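Local coordinates for protein dihydropteridine reductase (Dictyostelium discoideum, PDB 3ORF) that reduces quinonoid dihydropteridines to their tetrahydro forms with NADH or NADPH, working as a homodimer of the short-chain dehydrogenase/reductase family, at residues 88-93 against 222-227. Sequence-based numbering, arbitrary orientation.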
loop_
_atom_site.group_PDB
_atom_site.type_symbol
_atom_site.label_atom_id
_atom_site.label_comp_id
_atom_site.label_asym_id
_atom_site.label_seq_id
_atom_site.Cartn_x
_atom_site.Cartn_y
_atom_site.Cartn_z
ATOM N N VAL A 88 4.537 11.591 -23.880
ATOM C CA VAL A 88 3.686 10.474 -24.232
ATOM C C VAL A 88 2.242 10.795 -24.067
ATOM O O VAL A 88 1.879 11.540 -23.162
ATOM C CB VAL A 88 4.109 9.096 -23.564
ATOM C CG1 VAL A 88 5.646 8.842 -23.657
ATOM C CG2 VAL A 88 3.665 8.951 -22.180
ATOM N N ASP A 89 1.427 10.279 -24.968
ATOM C CA ASP A 89 -0.001 10.565 -24.942
ATOM C C ASP A 89 -0.815 9.578 -24.067
ATOM O O ASP A 89 -1.945 9.905 -23.639
ATOM C CB ASP A 89 -0.536 10.484 -26.371
ATOM C CG ASP A 89 0.110 11.554 -27.319
ATOM O OD1 ASP A 89 1.034 11.210 -28.152
ATOM O OD2 ASP A 89 -0.241 12.726 -27.170
ATOM N N THR A 90 -0.290 8.355 -23.940
ATOM C CA THR A 90 -0.836 7.331 -23.127
ATOM C C THR A 90 0.298 6.623 -22.365
ATOM O O THR A 90 1.323 6.228 -22.960
ATOM C CB THR A 90 -1.540 6.293 -23.959
ATOM O OG1 THR A 90 -2.728 6.860 -24.519
ATOM C CG2 THR A 90 -1.887 5.089 -23.085
ATOM N N PHE A 91 0.115 6.492 -21.047
ATOM C CA PHE A 91 1.042 5.732 -20.215
ATOM C C PHE A 91 0.288 4.563 -19.608
ATOM O O PHE A 91 -0.862 4.736 -19.158
ATOM C CB PHE A 91 1.632 6.596 -19.097
ATOM C CG PHE A 91 2.358 5.781 -18.067
ATOM C CD1 PHE A 91 3.697 5.427 -18.258
ATOM C CD2 PHE A 91 1.670 5.253 -16.949
ATOM C CE1 PHE A 91 4.353 4.573 -17.353
ATOM C CE2 PHE A 91 2.333 4.441 -16.014
ATOM C CZ PHE A 91 3.712 4.107 -16.238
ATOM N N VAL A 92 0.861 3.369 -19.614
ATOM C CA VAL A 92 0.167 2.192 -19.004
ATOM C C VAL A 92 1.125 1.462 -18.114
ATOM O O VAL A 92 2.236 1.143 -18.533
ATOM C CB VAL A 92 -0.294 1.195 -20.062
ATOM C CG1 VAL A 92 -0.951 -0.074 -19.369
ATOM C CG2 VAL A 92 -1.291 1.854 -21.010
ATOM N N CYS A 93 0.774 1.225 -16.861
ATOM C CA CYS A 93 1.650 0.342 -16.109
ATOM C C CYS A 93 1.098 -1.067 -16.102
ATOM O O CYS A 93 -0.026 -1.353 -15.583
ATOM C CB CYS A 93 1.844 0.841 -14.685
ATOM S SG CYS A 93 2.709 -0.303 -13.551
ATOM N N GLU A 222 -9.205 2.597 -27.503
ATOM C CA GLU A 222 -10.434 3.419 -27.534
ATOM C C GLU A 222 -10.341 4.635 -26.592
ATOM O O GLU A 222 -10.683 5.745 -26.994
ATOM C CB GLU A 222 -11.697 2.549 -27.291
ATOM C CG GLU A 222 -13.047 3.293 -27.070
ATOM C CD GLU A 222 -14.219 2.379 -26.523
ATOM O OE1 GLU A 222 -13.986 1.284 -25.925
ATOM O OE2 GLU A 222 -15.401 2.794 -26.667
ATOM N N TRP A 223 -9.850 4.460 -25.368
ATOM C CA TRP A 223 -9.723 5.600 -24.479
ATOM C C TRP A 223 -8.633 6.567 -24.947
ATOM O O TRP A 223 -8.738 7.730 -24.711
ATOM C CB TRP A 223 -9.407 5.187 -23.037
ATOM C CG TRP A 223 -10.498 4.422 -22.257
ATOM C CD1 TRP A 223 -11.851 4.444 -22.433
ATOM C CD2 TRP A 223 -10.255 3.520 -21.156
ATOM N NE1 TRP A 223 -12.469 3.603 -21.505
ATOM C CE2 TRP A 223 -11.510 3.048 -20.706
ATOM C CE3 TRP A 223 -9.086 3.104 -20.483
ATOM C CZ2 TRP A 223 -11.628 2.142 -19.662
ATOM C CZ3 TRP A 223 -9.213 2.195 -19.409
ATOM C CH2 TRP A 223 -10.464 1.724 -19.029
ATOM N N SER A 224 -7.571 6.050 -25.559
ATOM C CA SER A 224 -6.453 6.876 -26.080
ATOM C C SER A 224 -6.801 7.815 -27.258
ATOM O O SER A 224 -6.176 8.856 -27.391
ATOM C CB SER A 224 -5.328 5.974 -26.525
ATOM O OG SER A 224 -4.880 5.323 -25.367
ATOM N N THR A 225 -7.809 7.445 -28.049
ATOM C CA THR A 225 -8.150 8.116 -29.296
ATOM C C THR A 225 -9.516 8.801 -29.261
ATOM O O THR A 225 -9.764 9.666 -30.069
ATOM C CB THR A 225 -8.145 7.140 -30.457
ATOM O OG1 THR A 225 -8.961 6.019 -30.126
ATOM C CG2 THR A 225 -6.743 6.637 -30.731
ATOM N N ASN A 226 -10.374 8.435 -28.311
ATOM C CA ASN A 226 -11.710 9.012 -28.157
ATOM C C ASN A 226 -11.940 9.464 -26.706
ATOM O O ASN A 226 -12.515 8.766 -25.829
ATOM C CB ASN A 226 -12.736 7.999 -28.612
ATOM C CG ASN A 226 -14.155 8.471 -28.424
ATOM O OD1 ASN A 226 -14.414 9.632 -28.100
ATOM N ND2 ASN A 226 -15.106 7.550 -28.632
ATOM N N SER A 227 -11.451 10.658 -26.442
ATOM C CA SER A 227 -11.408 11.152 -25.083
ATOM C C SER A 227 -12.824 11.198 -24.444
ATOM O O SER A 227 -12.960 11.124 -23.233
ATOM C CB SER A 227 -10.693 12.505 -25.075
ATOM O OG SER A 227 -11.524 13.464 -25.721
#
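T90 and S224 make this contact hydroxyl to hydroxyl: OG1 of T90 lies 2.8 Å from OG of S224 and donates the hydrogen bond. Their CA atoms are the nearest pair across the segments, 6.4 Å apart from CA of T90 to CA of S224, and the two residues account for almost all of the 72 Å² buried, in nearly equal shares. Both CB atoms point at the opposite segment, which is why two such short side chains can span the gap. On T90 the first torsion (chi1 -69°) sets OG1 opposite the carbonyl carbon and beside the backbone N, while CG2 takes the position anti to that N. CG2 of T90 then lies beside the bond, 3.8 Å from OG of S224, and CB of S224 comes to 3.4 Å from OG1 of T90. S224 has its OG beside its own backbone N as well, and that oxygen is shared: it is also hydrogen-bonded to the carbonyl O of L220, one turn back in the helix. Because a carbonyl oxygen can only accept, S224 OG donates to L220 O while accepting from T90, so the two bonds form a short chain. In the Rossmann fold of this enzyme, T90 sits on the parallel strand 88-93, between strands 24-28 and 138-143, and S224 lies in the last turn of helix 213-225, which packs against that sheet. N226 is the first residue beyond the helix, its N still bonded to the O of E222 at 3.0 Å. L139 of strand 138-143 touches the side chains of both T90 and S224, and I25 of strand 24-28 meets T90.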